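Local structure of glutamate receptor 1 (Adineta vaga, 4IO2) at residues L10-I15 / F54-Q59; G69-L74 / R93-F98; Y79-G84 / F207-P212. The protein probably acts as a glutamate-gated ion channel, of which this chain is the extracellular ligand-binding domain that holds L-glutamate. All blocks are in the same frame, centred on the assembly; numbering follows the deposited sequence.

Contact 1 (L10-I15 / F54-Q59); sequences LRIGVI and FVADVQ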
ATOM      1  N   LEU A  10     -16.569   7.573 -18.602  1.00 17.56           N
ATOM      2  CA  LEU A  10     -15.390   6.713 -18.535  1.00 19.63           C
ATOM      3  C   LEU A  10     -15.708   5.336 -19.013  1.00 19.47           C
ATOM      4  O   LEU A  10     -16.603   4.682 -18.473  1.00 19.24           O
ATOM      5  CB  LEU A  10     -14.897   6.570 -17.112  1.00 22.61           C
ATOM      6  CG  LEU A  10     -14.313   7.802 -16.485  1.00 22.97           C
ATOM      7  CD1 LEU A  10     -13.967   7.455 -15.049  1.00 24.67           C
ATOM      8  CD2 LEU A  10     -13.129   8.305 -17.274  1.00 23.57           C
ATOM      9  N   ARG A  11     -14.948   4.864 -19.984  1.00 18.73           N
ATOM     10  CA  ARG A  11     -14.936   3.446 -20.370  1.00 17.70           C
ATOM     11  C   ARG A  11     -14.051   2.710 -19.374  1.00 15.96           C
ATOM     12  O   ARG A  11     -12.825   2.943 -19.294  1.00 17.74           O
ATOM     13  CB  ARG A  11     -14.392   3.254 -21.789  1.00 21.99           C
ATOM     14  CG  ARG A  11     -15.187   3.939 -22.893  1.00 25.49           C
ATOM     15  CD  ARG A  11     -14.399   3.950 -24.204  1.00 27.09           C
ATOM     16  NE  ARG A  11     -13.111   4.591 -23.987  1.00 28.21           N
ATOM     17  CZ  ARG A  11     -11.994   4.372 -24.679  1.00 28.25           C
ATOM     18  NH1 ARG A  11     -11.975   3.573 -25.744  1.00 30.55           N
ATOM     19  NH2 ARG A  11     -10.891   4.986 -24.301  1.00 29.34           N
ATOM     20  N   ILE A  12     -14.670   1.855 -18.562  1.00 15.39           N
ATOM     21  CA  ILE A  12     -14.012   1.191 -17.427  1.00 14.12           C
ATOM     22  C   ILE A  12     -13.844  -0.289 -17.728  1.00 15.37           C
ATOM     23  O   ILE A  12     -14.826  -1.013 -17.785  1.00 16.30           O
ATOM     24  CB  ILE A  12     -14.822   1.341 -16.135  1.00 14.33           C
ATOM     25  CG1 ILE A  12     -15.101   2.799 -15.842  1.00 15.40           C
ATOM     26  CG2 ILE A  12     -14.083   0.643 -14.977  1.00 14.77           C
ATOM     27  CD1 ILE A  12     -15.946   3.055 -14.583  1.00 18.93           C
ATOM     28  N   GLY A  13     -12.609  -0.711 -17.977  1.00 13.39           N
ATOM     29  CA  GLY A  13     -12.323  -2.117 -18.209  1.00 14.23           C
ATOM     30  C   GLY A  13     -12.302  -2.884 -16.887  1.00 14.63           C
ATOM     31  O   GLY A  13     -11.721  -2.410 -15.890  1.00 14.64           O
ATOM     32  N   VAL A  14     -12.977  -4.034 -16.886  1.00 13.26           N
ATOM     33  CA  VAL A  14     -12.984  -4.948 -15.759  1.00 14.27           C
ATOM     34  C   VAL A  14     -12.645  -6.324 -16.274  1.00 13.30           C
ATOM     35  O   VAL A  14     -12.694  -6.586 -17.477  1.00 15.05           O
ATOM     36  CB  VAL A  14     -14.331  -4.926 -14.979  1.00 13.29           C
ATOM     37  CG1 VAL A  14     -14.648  -3.544 -14.401  1.00 14.31           C
ATOM     38  CG2 VAL A  14     -15.505  -5.400 -15.796  1.00 13.53           C
ATOM     39  N   ILE A  15     -12.217  -7.196 -15.363  1.00 13.00           N
ATOM     40  CA  ILE A  15     -11.721  -8.528 -15.738  1.00 12.57           C
ATOM     41  C   ILE A  15     -12.252  -9.561 -14.746  1.00 13.31           C
ATOM     42  O   ILE A  15     -12.249  -9.359 -13.537  1.00 13.17           O
ATOM     43  CB  ILE A  15     -10.170  -8.512 -15.823  1.00 12.62           C
ATOM     44  CG1 ILE A  15      -9.610  -9.851 -16.255  1.00 13.76           C
ATOM     45  CG2 ILE A  15      -9.490  -8.035 -14.522  1.00 13.05           C
ATOM     46  CD1 ILE A  15      -8.141  -9.819 -16.654  1.00 16.34           C
ATOM     47  N   PHE A  54     -19.102  10.938 -12.592  1.00 19.54           N
ATOM     48  CA  PHE A  54     -18.834  10.480 -13.960  1.00 19.32           C
ATOM     49  C   PHE A  54     -19.962   9.556 -14.426  1.00 20.75           C
ATOM     50  O   PHE A  54     -20.779   9.084 -13.630  1.00 21.63           O
ATOM     51  CB  PHE A  54     -17.450   9.785 -14.096  1.00 18.72           C
ATOM     52  CG  PHE A  54     -17.237   8.598 -13.190  1.00 16.98           C
ATOM     53  CD1 PHE A  54     -17.751   7.346 -13.495  1.00 19.44           C
ATOM     54  CD2 PHE A  54     -16.441   8.738 -12.078  1.00 17.53           C
ATOM     55  CE1 PHE A  54     -17.509   6.263 -12.658  1.00 19.27           C
ATOM     56  CE2 PHE A  54     -16.219   7.666 -11.224  1.00 17.85           C
ATOM     57  CZ  PHE A  54     -16.754   6.427 -11.527  1.00 18.05           C
ATOM     58  N   VAL A  55     -19.980   9.284 -15.722  1.00 19.77           N
ATOM     59  CA  VAL A  55     -20.888   8.296 -16.286  1.00 20.72           C
ATOM     60  C   VAL A  55     -20.058   7.028 -16.538  1.00 19.13           C
ATOM     61  O   VAL A  55     -19.033   7.073 -17.223  1.00 20.24           O
ATOM     62  CB  VAL A  55     -21.536   8.818 -17.570  1.00 25.08           C
ATOM     63  CG1 VAL A  55     -22.422   7.764 -18.202  1.00 24.99           C
ATOM     64  CG2 VAL A  55     -22.382  10.071 -17.247  1.00 27.82           C
ATOM     65  N   ALA A  56     -20.503   5.915 -15.970  1.00 19.80           N
ATOM     66  CA  ALA A  56     -19.775   4.654 -16.055  1.00 19.78           C
ATOM     67  C   ALA A  56     -20.209   3.827 -17.253  1.00 21.93           C
ATOM     68  O   ALA A  56     -21.372   3.464 -17.392  1.00 27.73           O
ATOM     69  CB  ALA A  56     -19.961   3.858 -14.796  1.00 21.91           C
ATOM     70  N   ASP A  57     -19.255   3.551 -18.120  1.00 19.21           N
ATOM     71  CA  ASP A  57     -19.438   2.603 -19.213  1.00 18.26           C
ATOM     72  C   ASP A  57     -18.550   1.377 -18.956  1.00 17.50           C
ATOM     73  O   ASP A  57     -17.378   1.343 -19.331  1.00 17.80           O
ATOM     74  CB  ASP A  57     -19.108   3.288 -20.546  1.00 21.00           C
ATOM     75  CG  ASP A  57     -19.141   2.340 -21.736  1.00 26.27           C
ATOM     76  OD1 ASP A  57     -19.727   1.248 -21.613  1.00 26.40           O
ATOM     77  OD2 ASP A  57     -18.611   2.717 -22.815  1.00 29.53           O
ATOM     78  N   VAL A  58     -19.112   0.406 -18.260  1.00 16.64           N
ATOM     79  CA  VAL A  58     -18.352  -0.733 -17.737  1.00 17.89           C
ATOM     80  C   VAL A  58     -18.246  -1.798 -18.831  1.00 17.35           C
ATOM     81  O   VAL A  58     -19.253  -2.213 -19.389  1.00 19.30           O
ATOM     82  CB  VAL A  58     -19.006  -1.308 -16.495  1.00 18.16           C
ATOM     83  CG1 VAL A  58     -18.258  -2.554 -16.035  1.00 19.74           C
ATOM     84  CG2 VAL A  58     -19.073  -0.276 -15.392  1.00 20.93           C
ATOM     85  N   GLN A  59     -17.024  -2.186 -19.161  1.00 17.18           N
ATOM     86  CA  GLN A  59     -16.746  -3.113 -20.242  0.56 18.95           C
ATOM     87  C   GLN A  59     -15.927  -4.288 -19.729  1.00 18.41           C
ATOM     88  O   GLN A  59     -14.791  -4.123 -19.298  1.00 17.77           O
ATOM     89  CB  GLN A  59     -15.995  -2.394 -21.355  0.56 21.51           C
ATOM     90  CG  GLN A  59     -16.784  -1.285 -22.025  0.56 23.67           C
ATOM     91  CD  GLN A  59     -17.856  -1.820 -22.962  0.56 26.45           C
ATOM     92  OE1 GLN A  59     -17.699  -2.878 -23.554  0.56 27.92           O
ATOM     93  NE2 GLN A  59     -18.947  -1.085 -23.092  0.56 27.46           N
TER

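Contact 2 (G69-L74 / R93-F98); sequences GLVLAL and REIVAF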
ATOM      1  N   GLY A  69      -2.295  -8.231 -20.501  1.00 15.91           N
ATOM      2  CA  GLY A  69      -3.082  -7.890 -21.700  1.00 15.01           C
ATOM      3  C   GLY A  69      -4.088  -6.755 -21.480  1.00 15.17           C
ATOM      4  O   GLY A  69      -4.265  -5.868 -22.338  1.00 15.79           O
ATOM      5  N   LEU A  70      -4.742  -6.756 -20.326  1.00 14.35           N
ATOM      6  CA  LEU A  70      -5.669  -5.686 -19.960  1.00 13.56           C
ATOM      7  C   LEU A  70      -4.922  -4.352 -19.860  1.00 12.20           C
ATOM      8  O   LEU A  70      -5.411  -3.311 -20.362  1.00 14.31           O
ATOM      9  CB  LEU A  70      -6.367  -6.025 -18.633  1.00 13.31           C
ATOM     10  CG  LEU A  70      -7.341  -4.962 -18.115  1.00 13.80           C
ATOM     11  CD1 LEU A  70      -8.490  -4.737 -19.053  1.00 20.29           C
ATOM     12  CD2 LEU A  70      -7.812  -5.390 -16.761  1.00 16.35           C
ATOM     13  N   VAL A  71      -3.758  -4.355 -19.207  1.00 11.40           N
ATOM     14  CA  VAL A  71      -2.956  -3.142 -19.080  1.00 12.89           C
ATOM     15  C   VAL A  71      -2.566  -2.620 -20.475  1.00 12.52           C
ATOM     16  O   VAL A  71      -2.674  -1.420 -20.756  1.00 12.33           O
ATOM     17  CB  VAL A  71      -1.723  -3.434 -18.206  1.00 13.35           C
ATOM     18  CG1 VAL A  71      -0.728  -2.314 -18.226  1.00 15.00           C
ATOM     19  CG2 VAL A  71      -2.180  -3.733 -16.776  1.00 13.85           C
ATOM     20  N   LEU A  72      -2.091  -3.518 -21.339  1.00 13.16           N
ATOM     21  CA  LEU A  72      -1.717  -3.130 -22.690  1.00 14.73           C
ATOM     22  C   LEU A  72      -2.894  -2.577 -23.490  1.00 15.27           C
ATOM     23  O   LEU A  72      -2.744  -1.627 -24.259  1.00 15.67           O
ATOM     24  CB  LEU A  72      -1.105  -4.334 -23.428  1.00 14.92           C
ATOM     25  CG  LEU A  72       0.309  -4.675 -22.963  1.00 15.49           C
ATOM     26  CD1 LEU A  72       0.670  -6.107 -23.365  1.00 16.86           C
ATOM     27  CD2 LEU A  72       1.301  -3.701 -23.524  1.00 18.54           C
ATOM     28  N   ALA A  73      -4.057  -3.168 -23.314  1.00 15.35           N
ATOM     29  CA  ALA A  73      -5.276  -2.694 -23.990  1.00 16.27           C
ATOM     30  C   ALA A  73      -5.608  -1.279 -23.538  1.00 15.71           C
ATOM     31  O   ALA A  73      -5.926  -0.415 -24.375  1.00 17.25           O
ATOM     32  CB  ALA A  73      -6.430  -3.641 -23.724  1.00 16.65           C
ATOM     33  N   LEU A  74      -5.479  -0.994 -22.241  1.00 15.02           N
ATOM     34  CA  LEU A  74      -5.732   0.352 -21.785  1.00 14.47           C
ATOM     35  C   LEU A  74      -4.708   1.301 -22.420  1.00 16.29           C
ATOM     36  O   LEU A  74      -5.055   2.388 -22.890  1.00 16.83           O
ATOM     37  CB  LEU A  74      -5.679   0.428 -20.263  1.00 16.04           C
ATOM     38  CG  LEU A  74      -5.998   1.842 -19.774  1.00 19.80           C
ATOM     39  CD1 LEU A  74      -6.801   1.786 -18.514  1.00 23.60           C
ATOM     40  CD2 LEU A  74      -4.747   2.690 -19.580  1.00 17.15           C
ATOM     41  N   ARG A  93       4.225   0.051 -14.864  1.00 11.03           N
ATOM     42  CA  ARG A  93       4.323   1.498 -14.640  1.00 11.66           C
ATOM     43  C   ARG A  93       5.092   2.216 -15.749  1.00 11.36           C
ATOM     44  O   ARG A  93       4.918   3.412 -15.908  1.00 13.15           O
ATOM     45  CB  ARG A  93       4.945   1.742 -13.251  1.00 12.31           C
ATOM     46  CG  ARG A  93       5.055   3.213 -12.861  1.00 13.10           C
ATOM     47  CD  ARG A  93       3.696   3.865 -12.633  1.00 12.32           C
ATOM     48  NE  ARG A  93       3.769   5.284 -12.369  1.00 13.19           N
ATOM     49  CZ  ARG A  93       3.784   6.215 -13.316  1.00 13.55           C
ATOM     50  NH1 ARG A  93       3.747   5.877 -14.607  1.00 14.47           N
ATOM     51  NH2 ARG A  93       3.844   7.501 -12.979  1.00 15.91           N
ATOM     52  N   GLU A  94       5.893   1.477 -16.508  1.00 13.38           N
ATOM     53  CA  GLU A  94       6.542   2.081 -17.667  1.00 14.00           C
ATOM     54  C   GLU A  94       5.538   2.515 -18.723  1.00 14.00           C
ATOM     55  O   GLU A  94       5.817   3.429 -19.494  1.00 16.73           O
ATOM     56  CB  GLU A  94       7.503   1.088 -18.319  1.00 17.21           C
ATOM     57  CG  GLU A  94       8.697   0.785 -17.490  1.00 21.79           C
ATOM     58  CD  GLU A  94       9.796   1.880 -17.547  1.00 29.87           C
ATOM     59  OE1 GLU A  94       9.587   2.953 -18.183  1.00 32.40           O
ATOM     60  OE2 GLU A  94      10.876   1.646 -16.939  1.00 33.88           O
ATOM     61  N   ILE A  95       4.382   1.856 -18.793  1.00 13.79           N
ATOM     62  CA  ILE A  95       3.436   2.098 -19.885  1.00 13.85           C
ATOM     63  C   ILE A  95       2.089   2.690 -19.479  1.00 13.07           C
ATOM     64  O   ILE A  95       1.366   3.214 -20.337  1.00 15.21           O
ATOM     65  CB  ILE A  95       3.243   0.840 -20.782  1.00 16.14           C
ATOM     66  CG1 ILE A  95       2.707  -0.337 -19.993  1.00 16.97           C
ATOM     67  CG2 ILE A  95       4.545   0.550 -21.531  1.00 20.07           C
ATOM     68  CD1 ILE A  95       2.135  -1.461 -20.840  1.00 18.69           C
ATOM     69  N   VAL A  96       1.743   2.591 -18.199  1.00 12.67           N
ATOM     70  CA  VAL A  96       0.510   3.156 -17.663  1.00 12.81           C
ATOM     71  C   VAL A  96       0.823   3.777 -16.318  1.00 11.71           C
ATOM     72  O   VAL A  96       1.865   3.475 -15.686  1.00 12.70           O
ATOM     73  CB  VAL A  96      -0.596   2.094 -17.468  1.00 11.78           C
ATOM     74  CG1 VAL A  96      -1.038   1.485 -18.809  1.00 13.22           C
ATOM     75  CG2 VAL A  96      -0.196   0.988 -16.487  1.00 12.18           C
ATOM     76  N   ALA A  97      -0.101   4.599 -15.820  1.00 12.25           N
ATOM     77  CA  ALA A  97      -0.053   5.030 -14.418  1.00 12.00           C
ATOM     78  C   ALA A  97      -1.025   4.225 -13.577  1.00 11.33           C
ATOM     79  O   ALA A  97      -1.896   3.517 -14.086  1.00 11.87           O
ATOM     80  CB  ALA A  97      -0.280   6.559 -14.275  1.00 13.46           C
ATOM     81  N   PHE A  98      -0.857   4.325 -12.258  1.00 12.77           N
ATOM     82  CA  PHE A  98      -1.779   3.692 -11.341  1.00 12.52           C
ATOM     83  C   PHE A  98      -2.253   4.703 -10.330  1.00 12.72           C
ATOM     84  O   PHE A  98      -1.491   5.544  -9.863  1.00 15.32           O
ATOM     85  CB  PHE A  98      -1.111   2.527 -10.619  1.00 12.92           C
ATOM     86  CG  PHE A  98      -0.794   1.348 -11.490  1.00 12.17           C
ATOM     87  CD1 PHE A  98       0.430   1.238 -12.120  1.00 13.74           C
ATOM     88  CD2 PHE A  98      -1.702   0.317 -11.626  1.00 12.43           C
ATOM     89  CE1 PHE A  98       0.744   0.116 -12.852  1.00 14.81           C
ATOM     90  CE2 PHE A  98      -1.394  -0.798 -12.336  1.00 13.66           C
ATOM     91  CZ  PHE A  98      -0.188  -0.898 -12.978  1.00 14.23           C
TER

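Contact 3 (Y79-G84 / F207-P212); sequences YDIAIG and FGIVTP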
ATOM      1  N   TYR A  79      -9.678   1.453 -23.261  1.00 18.36           N
ATOM      2  CA  TYR A  79     -10.416   1.827 -22.056  1.00 18.20           C
ATOM      3  C   TYR A  79      -9.835   3.158 -21.567  1.00 17.36           C
ATOM      4  O   TYR A  79      -8.711   3.519 -21.922  1.00 19.27           O
ATOM      5  CB  TYR A  79     -10.241   0.776 -20.937  1.00 18.92           C
ATOM      6  CG  TYR A  79     -10.550  -0.650 -21.356  1.00 17.54           C
ATOM      7  CD1 TYR A  79     -11.861  -1.077 -21.579  1.00 19.78           C
ATOM      8  CD2 TYR A  79      -9.540  -1.561 -21.577  1.00 19.86           C
ATOM      9  CE1 TYR A  79     -12.145  -2.379 -21.963  1.00 20.23           C
ATOM     10  CE2 TYR A  79      -9.817  -2.877 -21.956  1.00 20.46           C
ATOM     11  CZ  TYR A  79     -11.106  -3.280 -22.172  1.00 19.68           C
ATOM     12  OH  TYR A  79     -11.328  -4.588 -22.549  1.00 24.24           O
ATOM     13  N   ASP A  80     -10.583   3.850 -20.725  1.00 16.91           N
ATOM     14  CA  ASP A  80     -10.080   5.032 -20.014  1.00 17.53           C
ATOM     15  C   ASP A  80      -9.409   4.696 -18.703  1.00 16.37           C
ATOM     16  O   ASP A  80      -8.366   5.252 -18.395  1.00 17.68           O
ATOM     17  CB  ASP A  80     -11.198   6.055 -19.803  1.00 19.40           C
ATOM     18  CG  ASP A  80     -11.784   6.510 -21.124  1.00 22.54           C
ATOM     19  OD1 ASP A  80     -10.998   6.901 -22.038  1.00 27.16           O
ATOM     20  OD2 ASP A  80     -13.010   6.456 -21.284  1.00 24.50           O
ATOM     21  N   ILE A  81     -10.033   3.825 -17.933  1.00 14.03           N
ATOM     22  CA  ILE A  81      -9.405   3.274 -16.734  1.00 13.10           C
ATOM     23  C   ILE A  81      -9.695   1.771 -16.704  1.00 12.44           C
ATOM     24  O   ILE A  81     -10.582   1.295 -17.408  1.00 14.18           O
ATOM     25  CB  ILE A  81      -9.874   3.937 -15.408  1.00 13.57           C
ATOM     26  CG1 ILE A  81     -11.376   3.724 -15.182  1.00 14.78           C
ATOM     27  CG2 ILE A  81      -9.523   5.415 -15.432  1.00 15.30           C
ATOM     28  CD1 ILE A  81     -11.893   4.244 -13.807  1.00 17.02           C
ATOM     29  N   ALA A  82      -8.969   1.048 -15.875  1.00 12.27           N
ATOM     30  CA  ALA A  82      -9.270  -0.371 -15.616  1.00 11.83           C
ATOM     31  C   ALA A  82      -9.210  -0.628 -14.107  1.00 13.50           C
ATOM     32  O   ALA A  82      -8.291  -0.205 -13.416  1.00 12.56           O
ATOM     33  CB  ALA A  82      -8.317  -1.316 -16.381  1.00 14.20           C
ATOM     34  N   ILE A  83     -10.245  -1.292 -13.614  1.00 13.05           N
ATOM     35  CA  ILE A  83     -10.411  -1.552 -12.197  1.00 11.70           C
ATOM     36  C   ILE A  83     -10.516  -3.031 -11.949  1.00 12.46           C
ATOM     37  O   ILE A  83     -11.355  -3.714 -12.548  1.00 13.89           O
ATOM     38  CB  ILE A  83     -11.654  -0.849 -11.599  1.00 13.26           C
ATOM     39  CG1 ILE A  83     -11.634   0.665 -11.857  1.00 14.90           C
ATOM     40  CG2 ILE A  83     -11.698  -1.120 -10.115  1.00 14.65           C
ATOM     41  CD1 ILE A  83     -12.904   1.382 -11.377  1.00 18.05           C
ATOM     42  N   GLY A  84      -9.679  -3.530 -11.052  1.00 12.71           N
ATOM     43  CA  GLY A  84      -9.718  -4.922 -10.693  1.00 11.50           C
ATOM     44  C   GLY A  84      -8.609  -5.264  -9.727  1.00 11.49           C
ATOM     45  O   GLY A  84      -7.973  -4.409  -9.082  1.00 12.12           O
ATOM     46  N   PHE A 207      -2.782  -3.299  -5.264  1.00 10.56           N
ATOM     47  CA  PHE A 207      -3.666  -3.200  -6.411  1.00 10.67           C
ATOM     48  C   PHE A 207      -3.964  -1.722  -6.620  1.00 10.73           C
ATOM     49  O   PHE A 207      -4.199  -0.982  -5.650  1.00 12.41           O
ATOM     50  CB  PHE A 207      -4.989  -3.892  -6.192  1.00 11.89           C
ATOM     51  CG  PHE A 207      -4.912  -5.403  -6.039  1.00  9.94           C
ATOM     52  CD1 PHE A 207      -3.933  -6.166  -6.645  1.00 11.24           C
ATOM     53  CD2 PHE A 207      -5.886  -6.070  -5.312  1.00 12.03           C
ATOM     54  CE1 PHE A 207      -3.910  -7.548  -6.497  1.00 12.61           C
ATOM     55  CE2 PHE A 207      -5.876  -7.458  -5.175  1.00 12.65           C
ATOM     56  CZ  PHE A 207      -4.895  -8.196  -5.769  1.00 12.92           C
ATOM     57  N   GLY A 208      -3.961  -1.276  -7.876  1.00 10.60           N
ATOM     58  CA  GLY A 208      -4.275   0.104  -8.218  1.00 11.30           C
ATOM     59  C   GLY A 208      -5.181   0.128  -9.410  1.00 11.26           C
ATOM     60  O   GLY A 208      -5.203  -0.807 -10.218  1.00 12.57           O
ATOM     61  N   ILE A 209      -5.897   1.240  -9.550  1.00 10.05           N
ATOM     62  CA  ILE A 209      -6.675   1.490 -10.763  1.00 10.48           C
ATOM     63  C   ILE A 209      -5.705   1.931 -11.867  1.00 10.35           C
ATOM     64  O   ILE A 209      -4.893   2.809 -11.657  1.00 12.08           O
ATOM     65  CB  ILE A 209      -7.783   2.533 -10.503  1.00 10.84           C
ATOM     66  CG1 ILE A 209      -8.777   1.926  -9.510  1.00 12.62           C
ATOM     67  CG2 ILE A 209      -8.467   2.902 -11.821  1.00 12.34           C
ATOM     68  CD1 ILE A 209      -9.917   2.868  -9.141  1.00 13.80           C
ATOM     69  N   VAL A 210      -5.787   1.298 -13.025  1.00 11.30           N
ATOM     70  CA  VAL A 210      -4.929   1.624 -14.146  1.00 10.49           C
ATOM     71  C   VAL A 210      -5.483   2.839 -14.845  1.00 10.49           C
ATOM     72  O   VAL A 210      -6.668   2.891 -15.148  1.00 12.22           O
ATOM     73  CB  VAL A 210      -4.858   0.451 -15.152  1.00 11.31           C
ATOM     74  CG1 VAL A 210      -3.862   0.776 -16.244  1.00 12.79           C
ATOM     75  CG2 VAL A 210      -4.497  -0.853 -14.484  1.00 13.73           C
ATOM     76  N   THR A 211      -4.619   3.798 -15.144  1.00 11.52           N
ATOM     77  CA  THR A 211      -4.990   5.007 -15.885  1.00 12.21           C
ATOM     78  C   THR A 211      -3.924   5.285 -16.938  1.00 13.12           C
ATOM     79  O   THR A 211      -2.818   4.782 -16.862  1.00 13.23           O
ATOM     80  CB  THR A 211      -5.142   6.254 -14.973  1.00 14.39           C
ATOM     81  OG1 THR A 211      -3.872   6.790 -14.643  1.00 16.62           O
ATOM     82  CG2 THR A 211      -5.881   5.949 -13.691  1.00 13.77           C
ATOM     83  N   PRO A 212      -4.227   6.171 -17.873  1.00 13.62           N
ATOM     84  CA  PRO A 212      -3.167   6.596 -18.772  1.00 14.32           C
ATOM     85  C   PRO A 212      -2.054   7.303 -18.015  1.00 14.64           C
ATOM     86  O   PRO A 212      -2.334   7.912 -16.981  1.00 15.15           O
ATOM     87  CB  PRO A 212      -3.881   7.576 -19.729  1.00 17.63           C
ATOM     88  CG  PRO A 212      -5.320   7.152 -19.671  1.00 15.84           C
ATOM     89  CD  PRO A 212      -5.537   6.736 -18.245  1.00 15.52           C
TER
HETATM   90  O   HOH W   1      -7.795  -1.697  -9.774  1.00 15.76           O

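Contact 1 (L10-I15 / F54-Q59)
Phe54 holds CG in the crowded position between its backbone N and carbonyl carbon (chi1 57°), which turns the ring back over the start of the neighbouring strand. Leu10 meets it with CG anti to its own carbonyl carbon (chi1 -68°). The two side chains cross nearly at right angles, and Leu10 CD1 rests over one ring face, 4.0 Å from the centroid of the Phe54 ring, a CH-pi contact. Ala56 N lies in the plane of that ring at its edge. Ile12, on the same side of the sheet as Leu10, sends CD1 obliquely to Phe54 CE1 at 4.1 Å, and the same methyl reaches Ala56 CB. Farther along, Val14 CG2 packs on Val58 CG1 at 4.0 Å. Between the strands run five backbone hydrogen bonds, in which Leu10, Ile12 and Val14 give N-H to Val55, Asp57 and Gln59, while Asp57 and Gln59 give theirs back to Leu10 O and Ile12 O. The straightest is Gln59 N to Ile12 O (2.8 Å, 175° at the hydrogen), although its donor stands above the carbonyl plane. Arg11 and Asp57 share the other sheet face and point the same way without pairing: Arg11 NE stays 5.9 Å from Asp57 OD2. The guanidinium is spent on a salt bridge to Asp80 and a bond to Gly77 O. Gln59 NE2, in one of its two conformers, donates to Asp57 OD1 (2.9 Å), with that oxygen in its amide plane, and so probably eases the carboxylate's charge. Ile12, Val14 and Phe54 also touch helix 40-52, which lies between the two strands in sequence and packs on their apolar face. This parallel pair with its connecting helix is the beta-alpha-beta crossover of the periplasmic-binding-protein-like fold.

Contact 2 (G69-L74 / R93-F98)
The guanidinium of Arg93 has Ala97 CA over one face, 3.8 Å above its plane and toward the rim, and its NH1 gives a weak bond to Val96 O (3.2 Å). Its NE forms a salt bridge with Asp222 of the second subunit. The Phe98 ring, the other flat group, stays at the margin and packs on Val88, Arg92 and Val210. The joint with helix 67-75 is made entirely by branched aliphatic side chains. Val71 sits at its centre: CG1 is anti to the backbone N (chi1 170°), which carries this methyl between both partners. Val71 CG1 meets Val96 CG2 at 3.8 Å and Ile95 CD1 at 4.0 Å, crossing Val96 obliquely. Ile95 has CG1 in the crowded position between N and the carbonyl carbon (chi1 60°), with the chain then extended toward the helix, so that CD1 also touches Leu72 CD2 at 3.6 Å, tip to tip on the surface. One turn on from Leu70, Leu74 closes the buried side by placing CD2 against Val96 CG1, 4.0 Å away; both side chains also lean on Val210. Val71 packs as well on Arg92, a glutamate-binding residue, and therefore belongs to the second shell of the site. Glu94 forms a salt bridge with Lys219 of the second subunit. Polar bonds thus serve the dimer partner and the local turn, whereas helix and loop are held together by apolar fit alone, without directional bonds.

Contact 3 (Y79-G84 / F207-P212)
Ile209 lies alongside Ile83, pointing the same way, and overlaps it along the chain: CG2 is 3.9 Å from Ile83 CG1, and CD1 runs beside the Ile83 tip. The same CG2 meets Ile81 CB at 4.0 Å, so Ile209 fills the place between the two isoleucines. On the reverse side Ala82 CB faces Val210 CB. Ala82 and Val210 form a single antiparallel hydrogen-bonded pair: Ala82 N gives to Val210 O (3.0 Å), on a lone pair, and Val210 N returns a bond to Ala82 O (2.9 Å). Beyond this pair the strands part, and a water takes over, accepting from Gly84 N at 2.9 Å and donating weakly to Gly208 O. At the other end Pro212 CD presses on Asp80 O at 3.2 Å, a buried carbonyl oxygen with no polar partner. Phe207 continues to the ligand pocket, where it touches the bound glutamate. The short bridge joins the edge of the parallel sheet to strand 200-211, with Ile81 and Ile83 leaning on strand 9-14, Ile83 also on helix 40-52, and Ala82 and Val210 covered by Leu74 of helix 67-75.

In the fold
The three contacts lie close together in one lobe of the domain; contact 1 closes before the others open in sequence, while contacts 2 and 3 interleave. Contacts 1 and 3 share the parallel sheet: Gly13 N to Ile81 O and Gly13 O to Ile83 N, both 2.9 Å, are probable hydrogen bonds between strands 9-14 and 81-82. Contacts 2 and 3, whose centres are 8 Å apart, meet where Leu74 CD1 comes within 3.4 Å of Ile81 C and where Ala97 N probably bonds to Thr211 O. Ile15 of contact 1 also packs on Leu70 of contact 2. Distance to bound glutamate grades them: about 4 Å from the Phe207 side chain, about 7 Å from that of Val71 and about 13 Å from that of Val14.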